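Alkylhalidase CmlS (PDB 3I3L) is a flavin-dependent halogenase of chloramphenicol biosynthesis that carries covalently linked FAD and probably acts as an oxidoreductase. Local coordinates at residues S228-D233 with F383-S388; V252-S257 with W391-I396. All blocks are in the same frame, centred on the assembly; numbering follows the deposited sequence.

Contact 1 (S228-D233 with F383-S388)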
ATOM      1  N   SER A 228      -8.761  11.843  -7.989  1.00 31.49           N
ATOM      2  CA  SER A 228      -9.767  11.406  -6.998  1.00 30.36           C
ATOM      3  C   SER A 228     -10.528  12.648  -6.560  1.00 29.11           C
ATOM      4  O   SER A 228      -9.932  13.648  -6.189  1.00 29.71           O
ATOM      5  CB  SER A 228      -9.154  10.732  -5.774  1.00 29.65           C
ATOM      6  OG  SER A 228      -8.270   9.674  -6.116  1.00 30.15           O
ATOM      7  N   ILE A 229     -11.853  12.578  -6.619  1.00 28.87           N
ATOM      8  CA  ILE A 229     -12.688  13.786  -6.563  1.00 27.50           C
ATOM      9  C   ILE A 229     -13.901  13.536  -5.708  1.00 27.83           C
ATOM     10  O   ILE A 229     -14.673  12.617  -5.953  1.00 26.97           O
ATOM     11  CB  ILE A 229     -13.154  14.192  -7.962  1.00 29.01           C
ATOM     12  CG1 ILE A 229     -11.941  14.313  -8.893  1.00 25.97           C
ATOM     13  CG2 ILE A 229     -14.048  15.466  -7.921  1.00 26.16           C
ATOM     14  CD1 ILE A 229     -12.262  14.806 -10.331  1.00 26.23           C
ATOM     15  N   THR A 230     -13.994  14.294  -4.631  1.00 27.37           N
ATOM     16  CA  THR A 230     -15.073  14.128  -3.689  1.00 27.58           C
ATOM     17  C   THR A 230     -16.374  14.784  -4.216  1.00 28.04           C
ATOM     18  O   THR A 230     -16.330  15.806  -4.882  1.00 26.40           O
ATOM     19  CB  THR A 230     -14.738  14.680  -2.315  1.00 28.79           C
ATOM     20  OG1 THR A 230     -14.580  16.110  -2.377  1.00 27.54           O
ATOM     21  CG2 THR A 230     -13.444  14.024  -1.778  1.00 25.64           C
ATOM     22  N   PHE A 231     -17.503  14.167  -3.890  1.00 28.11           N
ATOM     23  CA  PHE A 231     -18.849  14.773  -4.030  1.00 28.20           C
ATOM     24  C   PHE A 231     -19.694  14.287  -2.832  1.00 28.48           C
ATOM     25  O   PHE A 231     -19.167  13.625  -1.900  1.00 26.28           O
ATOM     26  CB  PHE A 231     -19.478  14.382  -5.377  1.00 27.51           C
ATOM     27  CG  PHE A 231     -19.891  12.907  -5.475  1.00 27.69           C
ATOM     28  CD1 PHE A 231     -21.234  12.552  -5.505  1.00 26.77           C
ATOM     29  CD2 PHE A 231     -18.928  11.890  -5.645  1.00 27.93           C
ATOM     30  CE1 PHE A 231     -21.610  11.213  -5.638  1.00 26.44           C
ATOM     31  CE2 PHE A 231     -19.290  10.528  -5.782  1.00 24.51           C
ATOM     32  CZ  PHE A 231     -20.627  10.196  -5.742  1.00 25.90           C
ATOM     33  N   GLU A 232     -21.003  14.578  -2.852  1.00 28.31           N
ATOM     34  CA  GLU A 232     -21.872  14.339  -1.705  1.00 27.74           C
ATOM     35  C   GLU A 232     -21.851  12.943  -1.144  1.00 25.19           C
ATOM     36  O   GLU A 232     -21.886  12.789   0.064  1.00 24.69           O
ATOM     37  CB  GLU A 232     -23.374  14.667  -2.056  1.00 29.69           C
ATOM     38  CG  GLU A 232     -24.347  14.146  -0.898  1.00 36.62           C
ATOM     39  CD  GLU A 232     -25.843  14.563  -1.059  1.00 47.51           C
ATOM     40  OE1 GLU A 232     -26.502  14.169  -2.057  1.00 46.45           O
ATOM     41  OE2 GLU A 232     -26.357  15.289  -0.160  1.00 53.26           O
ATOM     42  N   ASP A 233     -21.897  11.941  -2.032  1.00 23.80           N
ATOM     43  CA  ASP A 233     -22.100  10.555  -1.652  1.00 26.40           C
ATOM     44  C   ASP A 233     -20.799   9.728  -1.744  1.00 26.44           C
ATOM     45  O   ASP A 233     -20.850   8.471  -1.760  1.00 27.14           O
ATOM     46  CB  ASP A 233     -23.175   9.858  -2.547  1.00 26.88           C
ATOM     47  CG  ASP A 233     -24.560  10.452  -2.399  1.00 34.18           C
ATOM     48  OD1 ASP A 233     -25.005  10.678  -1.252  1.00 33.67           O
ATOM     49  OD2 ASP A 233     -25.200  10.650  -3.457  1.00 41.77           O
ATOM     50  N   PHE A 383     -15.352  17.999   6.407  1.00 31.92           N
ATOM     51  CA  PHE A 383     -15.586  19.384   6.815  1.00 33.62           C
ATOM     52  C   PHE A 383     -16.281  20.203   5.737  1.00 34.98           C
ATOM     53  O   PHE A 383     -17.003  21.161   6.040  1.00 36.75           O
ATOM     54  CB  PHE A 383     -14.271  20.046   7.224  1.00 34.14           C
ATOM     55  CG  PHE A 383     -13.708  19.475   8.500  1.00 38.04           C
ATOM     56  CD1 PHE A 383     -14.494  19.441   9.657  1.00 40.66           C
ATOM     57  CD2 PHE A 383     -12.424  18.971   8.548  1.00 36.46           C
ATOM     58  CE1 PHE A 383     -13.995  18.910  10.858  1.00 41.13           C
ATOM     59  CE2 PHE A 383     -11.929  18.413   9.754  1.00 38.84           C
ATOM     60  CZ  PHE A 383     -12.711  18.386  10.892  1.00 36.97           C
ATOM     61  N   THR A 384     -16.104  19.824   4.472  1.00 33.83           N
ATOM     62  CA  THR A 384     -16.744  20.567   3.416  1.00 34.29           C
ATOM     63  C   THR A 384     -17.707  19.735   2.594  1.00 34.59           C
ATOM     64  O   THR A 384     -18.338  20.262   1.673  1.00 37.16           O
ATOM     65  CB  THR A 384     -15.759  21.267   2.511  1.00 34.46           C
ATOM     66  OG1 THR A 384     -14.880  20.299   1.946  1.00 32.65           O
ATOM     67  CG2 THR A 384     -14.959  22.334   3.341  1.00 36.60           C
ATOM     68  N   GLU A 385     -17.852  18.458   2.928  1.00 30.87           N
ATOM     69  CA  GLU A 385     -18.876  17.664   2.239  1.00 29.37           C
ATOM     70  C   GLU A 385     -20.089  17.495   3.174  1.00 29.20           C
ATOM     71  O   GLU A 385     -19.942  17.600   4.377  1.00 27.89           O
ATOM     72  CB  GLU A 385     -18.307  16.285   1.779  1.00 27.79           C
ATOM     73  CG  GLU A 385     -17.301  16.372   0.635  1.00 25.96           C
ATOM     74  CD  GLU A 385     -17.916  16.748  -0.716  1.00 31.37           C
ATOM     75  OE1 GLU A 385     -19.168  16.787  -0.868  1.00 33.28           O
ATOM     76  OE2 GLU A 385     -17.141  17.033  -1.670  1.00 30.69           O
ATOM     77  N   PRO A 386     -21.286  17.236   2.619  1.00 30.90           N
ATOM     78  CA  PRO A 386     -22.490  17.186   3.442  1.00 31.49           C
ATOM     79  C   PRO A 386     -22.478  16.003   4.422  1.00 33.77           C
ATOM     80  O   PRO A 386     -21.595  15.089   4.353  1.00 34.11           O
ATOM     81  CB  PRO A 386     -23.630  16.993   2.408  1.00 34.16           C
ATOM     82  CG  PRO A 386     -22.943  16.779   1.048  1.00 33.06           C
ATOM     83  CD  PRO A 386     -21.597  17.354   1.178  1.00 31.18           C
ATOM     84  N   ASP A 387     -23.428  15.999   5.342  1.00 32.53           N
ATOM     85  CA  ASP A 387     -23.460  14.947   6.321  1.00 31.73           C
ATOM     86  C   ASP A 387     -24.283  13.784   5.778  1.00 31.56           C
ATOM     87  O   ASP A 387     -25.369  13.469   6.327  1.00 33.91           O
ATOM     88  CB  ASP A 387     -23.976  15.447   7.675  1.00 28.57           C
ATOM     89  CG  ASP A 387     -24.123  14.302   8.697  1.00 34.34           C
ATOM     90  OD1 ASP A 387     -23.422  13.241   8.578  1.00 37.24           O
ATOM     91  OD2 ASP A 387     -24.936  14.430   9.611  1.00 27.81           O
ATOM     92  N   SER A 388     -23.778  13.160   4.691  1.00 30.11           N
ATOM     93  CA  SER A 388     -24.330  11.927   4.133  1.00 28.74           C
ATOM     94  C   SER A 388     -23.813  10.708   4.880  1.00 27.32           C
ATOM     95  O   SER A 388     -22.827  10.792   5.617  1.00 29.13           O
ATOM     96  CB  SER A 388     -24.010  11.835   2.617  1.00 28.10           C
ATOM     97  OG  SER A 388     -22.632  11.535   2.440  1.00 29.58           O
TER

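Contact 2 (V252-S257 with W391-I396)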
ATOM      1  N   VAL A 252     -18.962   4.745  -3.439  1.00 26.83           N
ATOM      2  CA  VAL A 252     -20.097   5.202  -2.645  1.00 25.79           C
ATOM      3  C   VAL A 252     -20.274   4.215  -1.500  1.00 28.24           C
ATOM      4  O   VAL A 252     -19.486   3.250  -1.372  1.00 27.25           O
ATOM      5  CB  VAL A 252     -21.379   5.288  -3.484  1.00 26.91           C
ATOM      6  CG1 VAL A 252     -21.222   6.316  -4.604  1.00 26.41           C
ATOM      7  CG2 VAL A 252     -21.760   3.906  -4.124  1.00 23.08           C
ATOM      8  N   ASP A 253     -21.253   4.460  -0.630  1.00 26.70           N
ATOM      9  CA  ASP A 253     -21.408   3.627   0.574  1.00 28.11           C
ATOM     10  C   ASP A 253     -22.234   2.410   0.200  1.00 27.84           C
ATOM     11  O   ASP A 253     -22.980   2.452  -0.768  1.00 28.15           O
ATOM     12  CB  ASP A 253     -22.058   4.415   1.697  1.00 27.74           C
ATOM     13  CG  ASP A 253     -22.145   3.626   2.992  1.00 30.51           C
ATOM     14  OD1 ASP A 253     -21.102   3.407   3.639  1.00 29.77           O
ATOM     15  OD2 ASP A 253     -23.271   3.183   3.336  1.00 28.56           O
ATOM     16  N   ARG A 254     -22.121   1.324   0.953  1.00 28.77           N
ATOM     17  CA  ARG A 254     -22.823   0.120   0.555  1.00 31.56           C
ATOM     18  C   ARG A 254     -24.321   0.312   0.664  1.00 33.11           C
ATOM     19  O   ARG A 254     -25.080  -0.473   0.089  1.00 34.48           O
ATOM     20  CB  ARG A 254     -22.372  -1.118   1.380  1.00 31.32           C
ATOM     21  CG  ARG A 254     -23.106  -1.383   2.668  1.00 29.80           C
ATOM     22  CD  ARG A 254     -22.883  -0.310   3.702  1.00 28.40           C
ATOM     23  NE  ARG A 254     -23.316  -0.747   5.020  1.00 34.77           N
ATOM     24  CZ  ARG A 254     -24.189  -0.065   5.782  1.00 43.69           C
ATOM     25  NH1 ARG A 254     -24.705   1.108   5.360  1.00 42.44           N
ATOM     26  NH2 ARG A 254     -24.505  -0.506   7.000  1.00 38.61           N
ATOM     27  N   SER A 255     -24.750   1.338   1.420  1.00 34.69           N
ATOM     28  CA  SER A 255     -26.189   1.696   1.535  1.00 35.67           C
ATOM     29  C   SER A 255     -26.818   2.076   0.213  1.00 36.59           C
ATOM     30  O   SER A 255     -28.062   2.179   0.133  1.00 39.74           O
ATOM     31  CB  SER A 255     -26.429   2.857   2.528  1.00 37.04           C
ATOM     32  OG  SER A 255     -25.824   4.087   2.098  1.00 36.39           O
ATOM     33  N   LYS A 256     -26.000   2.281  -0.818  1.00 35.33           N
ATOM     34  CA  LYS A 256     -26.498   2.609  -2.177  1.00 34.57           C
ATOM     35  C   LYS A 256     -26.821   1.362  -2.963  1.00 36.10           C
ATOM     36  O   LYS A 256     -27.290   1.454  -4.136  1.00 35.68           O
ATOM     37  CB  LYS A 256     -25.500   3.459  -3.005  1.00 31.70           C
ATOM     38  CG  LYS A 256     -25.154   4.811  -2.406  1.00 32.13           C
ATOM     39  CD  LYS A 256     -26.422   5.758  -2.424  1.00 32.19           C
ATOM     40  CE  LYS A 256     -26.111   7.150  -1.805  1.00 35.93           C
ATOM     41  NZ  LYS A 256     -27.227   8.084  -2.019  1.00 38.73           N
ATOM     42  N   SER A 257     -26.571   0.206  -2.342  1.00 36.66           N
ATOM     43  CA  SER A 257     -26.798  -1.106  -3.033  1.00 39.48           C
ATOM     44  C   SER A 257     -28.224  -1.206  -3.482  1.00 39.23           C
ATOM     45  O   SER A 257     -28.492  -1.576  -4.638  1.00 39.64           O
ATOM     46  CB  SER A 257     -26.449  -2.332  -2.140  1.00 38.70           C
ATOM     47  OG  SER A 257     -25.044  -2.283  -1.783  1.00 43.61           O
ATOM     48  N   TRP A 391     -19.927  10.023   4.312  1.00 26.15           N
ATOM     49  CA  TRP A 391     -18.963  10.788   5.081  1.00 26.12           C
ATOM     50  C   TRP A 391     -19.028  10.491   6.576  1.00 25.69           C
ATOM     51  O   TRP A 391     -18.012  10.438   7.249  1.00 26.49           O
ATOM     52  CB  TRP A 391     -19.060  12.291   4.749  1.00 27.21           C
ATOM     53  CG  TRP A 391     -18.702  12.500   3.310  1.00 25.17           C
ATOM     54  CD1 TRP A 391     -19.556  12.728   2.275  1.00 26.71           C
ATOM     55  CD2 TRP A 391     -17.409  12.398   2.746  1.00 26.59           C
ATOM     56  NE1 TRP A 391     -18.856  12.794   1.071  1.00 26.89           N
ATOM     57  CE2 TRP A 391     -17.540  12.583   1.332  1.00 27.84           C
ATOM     58  CE3 TRP A 391     -16.168  12.114   3.261  1.00 30.25           C
ATOM     59  CZ2 TRP A 391     -16.459  12.509   0.456  1.00 30.72           C
ATOM     60  CZ3 TRP A 391     -15.081  12.046   2.383  1.00 34.65           C
ATOM     61  CH2 TRP A 391     -15.236  12.245   1.006  1.00 33.60           C
ATOM     62  N   ARG A 392     -20.230  10.262   7.060  1.00 26.91           N
ATOM     63  CA  ARG A 392     -20.504  10.016   8.464  1.00 27.77           C
ATOM     64  C   ARG A 392     -19.923   8.673   8.914  1.00 28.27           C
ATOM     65  O   ARG A 392     -19.484   8.523  10.051  1.00 28.44           O
ATOM     66  CB  ARG A 392     -22.039   9.995   8.660  1.00 26.04           C
ATOM     67  CG  ARG A 392     -22.526   9.560  10.030  1.00 29.05           C
ATOM     68  CD  ARG A 392     -24.046  10.024  10.283  1.00 28.51           C
ATOM     69  NE  ARG A 392     -25.001   9.358   9.432  1.00 24.64           N
ATOM     70  CZ  ARG A 392     -25.611   9.892   8.352  1.00 29.24           C
ATOM     71  NH1 ARG A 392     -26.491   9.193   7.664  1.00 24.25           N
ATOM     72  NH2 ARG A 392     -25.366  11.133   7.946  1.00 28.30           N
ATOM     73  N   LYS A 393     -20.008   7.666   8.060  1.00 28.70           N
ATOM     74  CA  LYS A 393     -19.438   6.388   8.434  1.00 30.14           C
ATOM     75  C   LYS A 393     -17.918   6.489   8.486  1.00 29.13           C
ATOM     76  O   LYS A 393     -17.311   5.794   9.254  1.00 28.71           O
ATOM     77  CB  LYS A 393     -19.910   5.234   7.493  1.00 31.01           C
ATOM     78  CG  LYS A 393     -21.456   4.982   7.535  1.00 34.94           C
ATOM     79  CD  LYS A 393     -21.906   4.544   8.957  1.00 35.90           C
ATOM     80  CE  LYS A 393     -23.361   4.049   9.016  1.00 37.85           C
ATOM     81  NZ  LYS A 393     -23.392   2.538   8.992  1.00 44.46           N
ATOM     82  N   ARG A 394     -17.321   7.347   7.673  1.00 28.21           N
ATOM     83  CA  ARG A 394     -15.873   7.280   7.477  1.00 28.44           C
ATOM     84  C   ARG A 394     -15.052   8.316   8.231  1.00 30.32           C
ATOM     85  O   ARG A 394     -13.834   8.111   8.479  1.00 31.52           O
ATOM     86  CB  ARG A 394     -15.530   7.297   5.989  1.00 25.74           C
ATOM     87  CG  ARG A 394     -15.878   6.002   5.324  1.00 24.32           C
ATOM     88  CD  ARG A 394     -16.135   6.236   3.819  1.00 26.10           C
ATOM     89  NE  ARG A 394     -16.619   5.023   3.186  1.00 26.85           N
ATOM     90  CZ  ARG A 394     -17.886   4.576   3.275  1.00 30.62           C
ATOM     91  NH1 ARG A 394     -18.796   5.260   3.964  1.00 29.08           N
ATOM     92  NH2 ARG A 394     -18.264   3.473   2.650  1.00 27.16           N
ATOM     93  N   ARG A 395     -15.700   9.415   8.638  1.00 30.88           N
ATOM     94  CA  ARG A 395     -14.985  10.498   9.294  1.00 32.08           C
ATOM     95  C   ARG A 395     -14.730  10.073  10.695  1.00 33.54           C
ATOM     96  O   ARG A 395     -15.452   9.254  11.202  1.00 33.98           O
ATOM     97  CB  ARG A 395     -15.789  11.825   9.246  1.00 32.48           C
ATOM     98  CG  ARG A 395     -17.008  11.924  10.224  1.00 32.73           C
ATOM     99  CD  ARG A 395     -17.884  13.201   9.899  1.00 32.67           C
ATOM    100  NE  ARG A 395     -19.184  13.103  10.575  1.00 33.48           N
ATOM    101  CZ  ARG A 395     -20.396  13.159   9.999  1.00 33.85           C
ATOM    102  NH1 ARG A 395     -20.574  13.398   8.685  1.00 33.47           N
ATOM    103  NH2 ARG A 395     -21.480  12.978  10.762  1.00 32.61           N
ATOM    104  N   ILE A 396     -13.687  10.619  11.327  1.00 35.72           N
ATOM    105  CA  ILE A 396     -13.351  10.210  12.667  1.00 38.62           C
ATOM    106  C   ILE A 396     -14.507  10.499  13.668  1.00 41.51           C
ATOM    107  O   ILE A 396     -15.151  11.567  13.615  1.00 41.00           O
ATOM    108  CB  ILE A 396     -12.045  10.906  13.125  1.00 39.83           C
ATOM    109  CG1 ILE A 396     -10.842  10.111  12.635  1.00 40.13           C
ATOM    110  CG2 ILE A 396     -11.998  11.098  14.720  1.00 38.09           C
ATOM    111  CD1 ILE A 396      -9.556  10.982  12.540  1.00 42.15           C
TER

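Contact 1 (S228-D233 with F383-S388)
Thr230 and Glu385 meet through one hydrogen bond, Thr230 OG1 giving its proton to Glu385 OE2 at 2.8 Å. The hydroxyl reaches this oxygen on its anti side, 23° out of the carboxylate plane. The Glu385 chain bends at chi2 (-71°), which brings OE2 to Thr230 OG1. Its other oxygen, OE1, rests 3.2 Å from Phe231 C without a hydrogen bond. The second bond runs from Ser388 OG to Glu232 O, 2.8 Å, in the carbonyl plane with a C=O...donor angle of 155°. Between these two bonds, Pro386 CG packs on the aliphatic part of Glu232, 3.6 Å from its CG, and the two side chains lie at about a right angle.

Further out, Gln100 NE2 also binds Glu385 OE2, and the backbone N of Gly99 binds Thr230 OG1. The buried carboxylate is thus tied to the loop after strand 89-97. Trp391 NE1 bonds to Phe231 O from the following helix.

Ser388 stands at the N-cap position of helix 389-394. The arrangement joins the end of strand 226-231, at its turn into strand 234-240, to an interhelical loop. It is structural packing at the end of an inner strand of the large mixed sheet, away from the FAD-binding residues.

Contact 2 (V252-S257 with W391-I396)
Arg394 points its guanidinium end-on at Asp253, and both terminal nitrogens close on the same oxygen. NH1 and NH2 each lie 3.0 Å from Asp253 OD1, with both N-H...O angles near 147°. The oxygen sits at the guanidinium edge, in its plane. The carboxylate plane is nearly perpendicular to the guanidinium; both nitrogens bind OD1, on its anti side. Asp253 CG is anti to the backbone N (chi1 -176°), which places OD1 beside the Arg394 guanidinium. Arg394 reaches across with its chain extended from CG to NE.

The other oxygen serves its own segment. Ser255 N binds Asp253 OD2 at 3.0 Å from above the carboxylate plane, forming an Asx turn, while Ser255 OG uses the anti lone pair. Arg254 NH1 takes the syn lone pair at 3.2 Å, completing a salt-bridge network. Arg254 then approaches Lys393 at about a right angle. The like charges Arg254 NH2 and Lys393 NZ are 3.8 Å apart, and Glu389 forms a salt bridge with Arg254 NH1 and a long, weak ion pair with Lys393.

Asn205 OD1 also accepts from Arg394 NH2, and Phe390 makes a cation-pi contact with Arg394. With five donor contacts on its two oxygens, buried Asp253 is firmly fixed and is probably held as the anion by the surrounding positive charge.

In the fold
The centres of contacts 1 and 2 lie about 10 Å apart. Their segments alternate along the chain: 228-233, 252-257, 383-388, 391-396. The first two belong to strands 226-231 and 245-253 of the large mixed sheet, with strand 234-240 between them. The last two are the loop after helix 352-382 and the end of helix 389-394 with the residues that follow. Asp387 joins the contacts directly through salt bridges to Arg392 and Arg395. Together they bind one continuous loop-helix unit to the sheet. Contact 2 lies nearer FAD: its Val252 side chain is about 10 Å away, that of Phe231 about 13 Å. The Arg394 side chain is about 9 Å from that of Asp297, the covalent flavin site.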